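Local coordinates for protein putative alpha-L-fucosidase (Bacteroides thetaiotaomicron, PDB 4H41) that is a putative alpha-L-fucosidase with a TIM-barrel fold, probably acting on fucose-containing host glycans, at residues P287-E298 with Q325-Y336. Numbering follows the deposited sequence.
Sequences PIKFDKLRMKLE and QAGHLYDRYREY
F290 drives its ring as a knob into a hole formed by L329, R332, Y333 and Y336. With CG anti to the backbone N (chi1 173°), the ring reaches across to helix 325-336. R332 CB lies over one ring face, 4.1 Å from the centroid in a CH-pi contact; L329 CD1 meets the edge near the ring plane and touches F290 CB at 3.7 Å. At the far end F290 CZ comes to 3.5 Å from Y336 CB, and the F290 ring turns its edge toward the Y336 face, an offset edge-to-face pair with planes at 63°. Over the Y336 ring runs the aliphatic part of R294, its CG 4.0 Å from the centroid. R294 then bends at chi3, and its guanidinium bridges D291 and E298 in a salt-bridge network, meeting E298 OE2 almost straight from NH1. That same E298 OE2 takes a weak hydrogen bond from Y336 OH at 2.7 Å, while Y336 OH is also bonded to the backbone N of N30. These helices, 290-302 and 324-337, belong to the outer layer of an eight-stranded TIM barrel, flanking the last strand, 307-310, in sequence; their short segments cross at -45°, with axes 10.5 Å apart. Replacing Y336 by an alanine would probably leave the F290 tip and the R294 methylenes without their aromatic partner, and E298 OE2 without the hydroxyl that bonds to it. Beside the F290 knob, L297 CD1 meets the Y333 ring edge near its plane, 4.1 Å from CE2, while Y333 OH is bonded to the backbone N of I34. Ahead of helix 290-302, P287 packs against Q325 and A326, CG lying 3.9 Å from A326 CB. A second subunit covers the neighbouring surface, where its N50 accepts from R332 NH1 and F290 N.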
loop_
_atom_site.group_PDB
_atom_site.type_symbol
_atom_site.label_atom_id
_atom_site.label_comp_id
_atom_site.label_asym_id
_atom_site.label_seq_id
_atom_site.Cartn_x
_atom_site.Cartn_y
_atom_site.Cartn_z
ATOM N N PRO B 287 -6.452 7.046 -0.665
ATOM C CA PRO B 287 -7.510 8.028 -0.916
ATOM C C PRO B 287 -8.581 7.572 -1.909
ATOM O O PRO B 287 -8.323 6.852 -2.900
ATOM C CB PRO B 287 -6.735 9.233 -1.440
ATOM C CG PRO B 287 -5.366 9.089 -0.782
ATOM C CD PRO B 287 -5.111 7.660 -0.821
ATOM N N ILE B 288 -9.817 8.017 -1.636
ATOM C CA ILE B 288 -10.967 7.695 -2.472
ATOM C C ILE B 288 -10.931 8.434 -3.802
ATOM O O ILE B 288 -10.391 9.530 -3.929
ATOM C CB ILE B 288 -12.284 8.008 -1.685
ATOM C CG1 ILE B 288 -13.472 7.219 -2.234
ATOM C CG2 ILE B 288 -12.585 9.494 -1.649
ATOM C CD1 ILE B 288 -14.712 7.294 -1.331
ATOM N N LYS B 289 -11.578 7.834 -4.800
ATOM C CA LYS B 289 -11.884 8.492 -6.053
ATOM C C LYS B 289 -12.854 9.677 -5.765
ATOM O O LYS B 289 -13.903 9.492 -5.141
ATOM C CB LYS B 289 -12.533 7.494 -7.043
ATOM C CG LYS B 289 -13.039 8.151 -8.312
ATOM C CD LYS B 289 -13.655 7.145 -9.292
ATOM C CE LYS B 289 -12.680 6.232 -9.937
ATOM N NZ LYS B 289 -13.349 5.469 -11.042
ATOM N N PHE B 290 -12.475 10.880 -6.186
ATOM C CA PHE B 290 -13.278 12.072 -5.954
ATOM C C PHE B 290 -14.770 11.865 -6.278
ATOM O O PHE B 290 -15.630 12.223 -5.470
ATOM C CB PHE B 290 -12.759 13.257 -6.773
ATOM C CG PHE B 290 -13.707 14.431 -6.663
ATOM C CD1 PHE B 290 -13.976 15.016 -5.432
ATOM C CD2 PHE B 290 -14.451 14.837 -7.754
ATOM C CE1 PHE B 290 -14.913 16.051 -5.325
ATOM C CE2 PHE B 290 -15.422 15.833 -7.630
ATOM C CZ PHE B 290 -15.611 16.455 -6.427
ATOM N N ASP B 291 -15.083 11.289 -7.433
ATOM C CA ASP B 291 -16.513 11.123 -7.808
ATOM C C ASP B 291 -17.275 10.281 -6.822
ATOM O O ASP B 291 -18.443 10.546 -6.590
ATOM C CB ASP B 291 -16.706 10.560 -9.224
ATOM C CG ASP B 291 -16.752 11.629 -10.309
ATOM O OD1 ASP B 291 -16.867 12.834 -9.962
ATOM O OD2 ASP B 291 -16.804 11.255 -11.506
ATOM N N LYS B 292 -16.608 9.338 -6.137
ATOM C CA LYS B 292 -17.307 8.566 -5.101
ATOM C C LYS B 292 -17.602 9.441 -3.898
ATOM O O LYS B 292 -18.719 9.386 -3.351
ATOM C CB LYS B 292 -16.494 7.347 -4.680
ATOM C CG LYS B 292 -16.399 6.287 -5.776
ATOM C CD LYS B 292 -15.429 5.176 -5.389
ATOM C CE LYS B 292 -15.274 4.163 -6.517
ATOM N NZ LYS B 292 -14.398 3.041 -6.074
ATOM N N LEU B 293 -16.622 10.251 -3.469
ATOM C CA LEU B 293 -16.814 11.167 -2.343
ATOM C C LEU B 293 -17.940 12.162 -2.708
ATOM O O LEU B 293 -18.825 12.457 -1.894
ATOM C CB LEU B 293 -15.534 11.925 -2.020
ATOM C CG LEU B 293 -15.640 12.897 -0.837
ATOM C CD1 LEU B 293 -16.071 12.222 0.432
ATOM C CD2 LEU B 293 -14.309 13.583 -0.564
ATOM N N ARG B 294 -17.886 12.675 -3.935
ATOM C CA ARG B 294 -18.867 13.666 -4.434
ATOM C C ARG B 294 -20.266 13.060 -4.329
ATOM O O ARG B 294 -21.178 13.710 -3.895
ATOM C CB ARG B 294 -18.552 14.073 -5.892
ATOM C CG ARG B 294 -19.520 15.045 -6.403
ATOM C CD ARG B 294 -19.348 15.414 -7.844
ATOM N NE ARG B 294 -19.192 14.286 -8.735
ATOM C CZ ARG B 294 -20.159 13.527 -9.240
ATOM N NH1 ARG B 294 -21.430 13.779 -8.960
ATOM N NH2 ARG B 294 -19.867 12.549 -10.075
HETATM N N MSE B 295 -20.439 11.841 -4.803
HETATM C CA MSE B 295 -21.774 11.210 -4.763
HETATM C C MSE B 295 -22.286 11.055 -3.318
HETATM O O MSE B 295 -23.477 11.243 -3.074
HETATM C CB MSE B 295 -21.728 9.866 -5.472
HETATM C CG MSE B 295 -21.640 10.000 -6.959
HETATM SE SE MSE B 295 -21.695 8.154 -7.724
HETATM C CE MSE B 295 -20.510 7.104 -6.682
ATOM N N LYS B 296 -21.404 10.773 -2.355
ATOM C CA LYS B 296 -21.795 10.616 -0.955
ATOM C C LYS B 296 -22.181 11.942 -0.361
ATOM O O LYS B 296 -23.179 11.995 0.365
ATOM C CB LYS B 296 -20.666 9.938 -0.152
ATOM C CG LYS B 296 -20.450 8.513 -0.622
ATOM C CD LYS B 296 -19.461 7.696 0.191
ATOM C CE LYS B 296 -18.124 8.340 0.403
ATOM N NZ LYS B 296 -17.254 7.508 1.278
ATOM N N LEU B 297 -21.473 13.026 -0.697
ATOM C CA LEU B 297 -21.810 14.352 -0.181
ATOM C C LEU B 297 -23.094 14.876 -0.838
ATOM O O LEU B 297 -23.872 15.595 -0.203
ATOM C CB LEU B 297 -20.641 15.331 -0.388
ATOM C CG LEU B 297 -19.337 14.973 0.382
ATOM C CD1 LEU B 297 -18.256 15.994 0.049
ATOM C CD2 LEU B 297 -19.546 14.939 1.886
ATOM N N GLU B 298 -23.299 14.511 -2.126
ATOM C CA GLU B 298 -24.517 14.888 -2.842
ATOM C C GLU B 298 -25.740 14.213 -2.192
ATOM O O GLU B 298 -26.775 14.839 -2.043
ATOM C CB GLU B 298 -24.435 14.551 -4.334
ATOM C CG GLU B 298 -23.501 15.491 -5.064
ATOM C CD GLU B 298 -23.242 15.171 -6.521
ATOM O OE1 GLU B 298 -23.732 14.125 -7.012
ATOM O OE2 GLU B 298 -22.513 15.961 -7.168
ATOM N N GLN B 325 -2.208 10.940 -3.824
ATOM C CA GLN B 325 -3.570 10.951 -4.384
ATOM C C GLN B 325 -4.477 11.851 -3.545
ATOM O O GLN B 325 -5.497 12.334 -4.035
ATOM C CB GLN B 325 -4.178 9.522 -4.458
ATOM C CG GLN B 325 -3.264 8.457 -5.092
ATOM C CD GLN B 325 -2.367 7.736 -4.100
ATOM O OE1 GLN B 325 -1.983 8.284 -3.053
ATOM N NE2 GLN B 325 -2.024 6.499 -4.382
ATOM N N ALA B 326 -4.112 12.065 -2.277
ATOM C CA ALA B 326 -4.819 12.942 -1.346
ATOM C C ALA B 326 -4.700 14.410 -1.742
ATOM O O ALA B 326 -5.707 15.105 -1.724
ATOM C CB ALA B 326 -4.296 12.762 0.069
ATOM N N GLY B 327 -3.519 14.858 -2.099
ATOM C CA GLY B 327 -3.318 16.242 -2.555
ATOM C C GLY B 327 -4.107 16.522 -3.811
ATOM O O GLY B 327 -4.707 17.581 -3.945
ATOM N N HIS B 328 -4.153 15.548 -4.726
ATOM C CA HIS B 328 -4.953 15.680 -5.923
ATOM C C HIS B 328 -6.444 15.676 -5.566
ATOM O O HIS B 328 -7.205 16.465 -6.127
ATOM C CB HIS B 328 -4.602 14.566 -6.916
ATOM C CG HIS B 328 -3.208 14.688 -7.454
ATOM N ND1 HIS B 328 -2.790 15.841 -8.109
ATOM C CD2 HIS B 328 -2.173 13.813 -7.415
ATOM C CE1 HIS B 328 -1.530 15.623 -8.475
ATOM N NE2 HIS B 328 -1.087 14.439 -8.003
ATOM N N LEU B 329 -6.867 14.844 -4.612
ATOM C CA LEU B 329 -8.264 14.842 -4.146
ATOM C C LEU B 329 -8.654 16.231 -3.619
ATOM O O LEU B 329 -9.742 16.727 -3.904
ATOM C CB LEU B 329 -8.487 13.818 -3.049
ATOM C CG LEU B 329 -9.934 13.717 -2.483
ATOM C CD1 LEU B 329 -10.962 13.549 -3.563
ATOM C CD2 LEU B 329 -10.038 12.488 -1.561
ATOM N N TYR B 330 -7.740 16.842 -2.890
ATOM C CA TYR B 330 -7.950 18.193 -2.334
ATOM C C TYR B 330 -8.204 19.191 -3.455
ATOM O O TYR B 330 -9.115 19.990 -3.351
ATOM C CB TYR B 330 -6.713 18.591 -1.538
ATOM C CG TYR B 330 -6.797 19.891 -0.766
ATOM C CD1 TYR B 330 -7.270 19.915 0.539
ATOM C CD2 TYR B 330 -6.213 21.045 -1.259
ATOM C CE1 TYR B 330 -7.211 21.068 1.311
ATOM C CE2 TYR B 330 -6.166 22.215 -0.503
ATOM C CZ TYR B 330 -6.630 22.207 0.794
ATOM O OH TYR B 330 -6.546 23.354 1.549
ATOM N N ASP B 331 -7.438 19.093 -4.549
ATOM C CA ASP B 331 -7.615 19.967 -5.717
ATOM C C ASP B 331 -8.961 19.720 -6.403
ATOM O O ASP B 331 -9.638 20.674 -6.728
ATOM C CB ASP B 331 -6.483 19.771 -6.705
ATOM C CG ASP B 331 -5.118 20.219 -6.218
ATOM O OD1 ASP B 331 -5.058 20.950 -5.195
ATOM O OD2 ASP B 331 -4.103 19.794 -6.830
ATOM N N ARG B 332 -9.356 18.461 -6.601
ATOM C CA ARG B 332 -10.670 18.151 -7.233
ATOM C C ARG B 332 -11.816 18.656 -6.367
ATOM O O ARG B 332 -12.819 19.164 -6.890
ATOM C CB ARG B 332 -10.836 16.645 -7.471
ATOM C CG ARG B 332 -9.787 15.958 -8.338
ATOM C CD ARG B 332 -9.763 16.354 -9.814
ATOM N NE ARG B 332 -9.213 17.690 -10.066
ATOM C CZ ARG B 332 -7.936 18.055 -9.946
ATOM N NH1 ARG B 332 -6.999 17.166 -9.614
ATOM N NH2 ARG B 332 -7.581 19.305 -10.170
ATOM N N TYR B 333 -11.670 18.520 -5.042
ATOM C CA TYR B 333 -12.650 18.985 -4.048
ATOM C C TYR B 333 -12.802 20.497 -4.113
ATOM O O TYR B 333 -13.924 21.021 -4.197
ATOM C CB TYR B 333 -12.201 18.512 -2.662
ATOM C CG TYR B 333 -13.123 18.892 -1.547
ATOM C CD1 TYR B 333 -12.992 20.109 -0.901
ATOM C CD2 TYR B 333 -14.138 18.036 -1.133
ATOM C CE1 TYR B 333 -13.853 20.475 0.135
ATOM C CE2 TYR B 333 -14.971 18.368 -0.062
ATOM C CZ TYR B 333 -14.842 19.599 0.549
ATOM O OH TYR B 333 -15.709 19.961 1.540
ATOM N N ARG B 334 -11.690 21.218 -4.131
ATOM C CA ARG B 334 -11.739 22.673 -4.234
ATOM C C ARG B 334 -12.350 23.144 -5.523
ATOM O O ARG B 334 -13.020 24.186 -5.543
ATOM C CB ARG B 334 -10.330 23.283 -4.108
ATOM C CG ARG B 334 -9.777 23.229 -2.692
ATOM C CD ARG B 334 -8.795 24.336 -2.432
ATOM N NE ARG B 334 -7.681 24.260 -3.367
ATOM C CZ ARG B 334 -7.427 25.112 -4.360
ATOM N NH1 ARG B 334 -8.232 26.145 -4.586
ATOM N NH2 ARG B 334 -6.361 24.946 -5.123
ATOM N N GLU B 335 -12.087 22.427 -6.625
ATOM C CA GLU B 335 -12.667 22.802 -7.900
ATOM C C GLU B 335 -14.207 22.652 -7.903
ATOM O O GLU B 335 -14.933 23.543 -8.320
ATOM C CB GLU B 335 -12.040 21.954 -9.032
ATOM C CG GLU B 335 -10.649 22.446 -9.350
ATOM C CD GLU B 335 -9.860 21.642 -10.364
ATOM O OE1 GLU B 335 -10.370 20.588 -10.802
ATOM O OE2 GLU B 335 -8.684 21.993 -10.618
ATOM N N TYR B 336 -14.700 21.556 -7.385
ATOM C CA TYR B 336 -16.141 21.276 -7.312
ATOM C C TYR B 336 -16.871 22.225 -6.400
ATOM O O TYR B 336 -17.990 22.612 -6.729
ATOM C CB TYR B 336 -16.331 19.825 -6.852
ATOM C CG TYR B 336 -17.764 19.400 -6.631
ATOM C CD1 TYR B 336 -18.577 19.020 -7.696
ATOM C CD2 TYR B 336 -18.320 19.396 -5.359
ATOM C CE1 TYR B 336 -19.901 18.622 -7.487
ATOM C CE2 TYR B 336 -19.654 19.031 -5.147
ATOM C CZ TYR B 336 -20.416 18.591 -6.199
ATOM O OH TYR B 336 -21.711 18.212 -5.931
#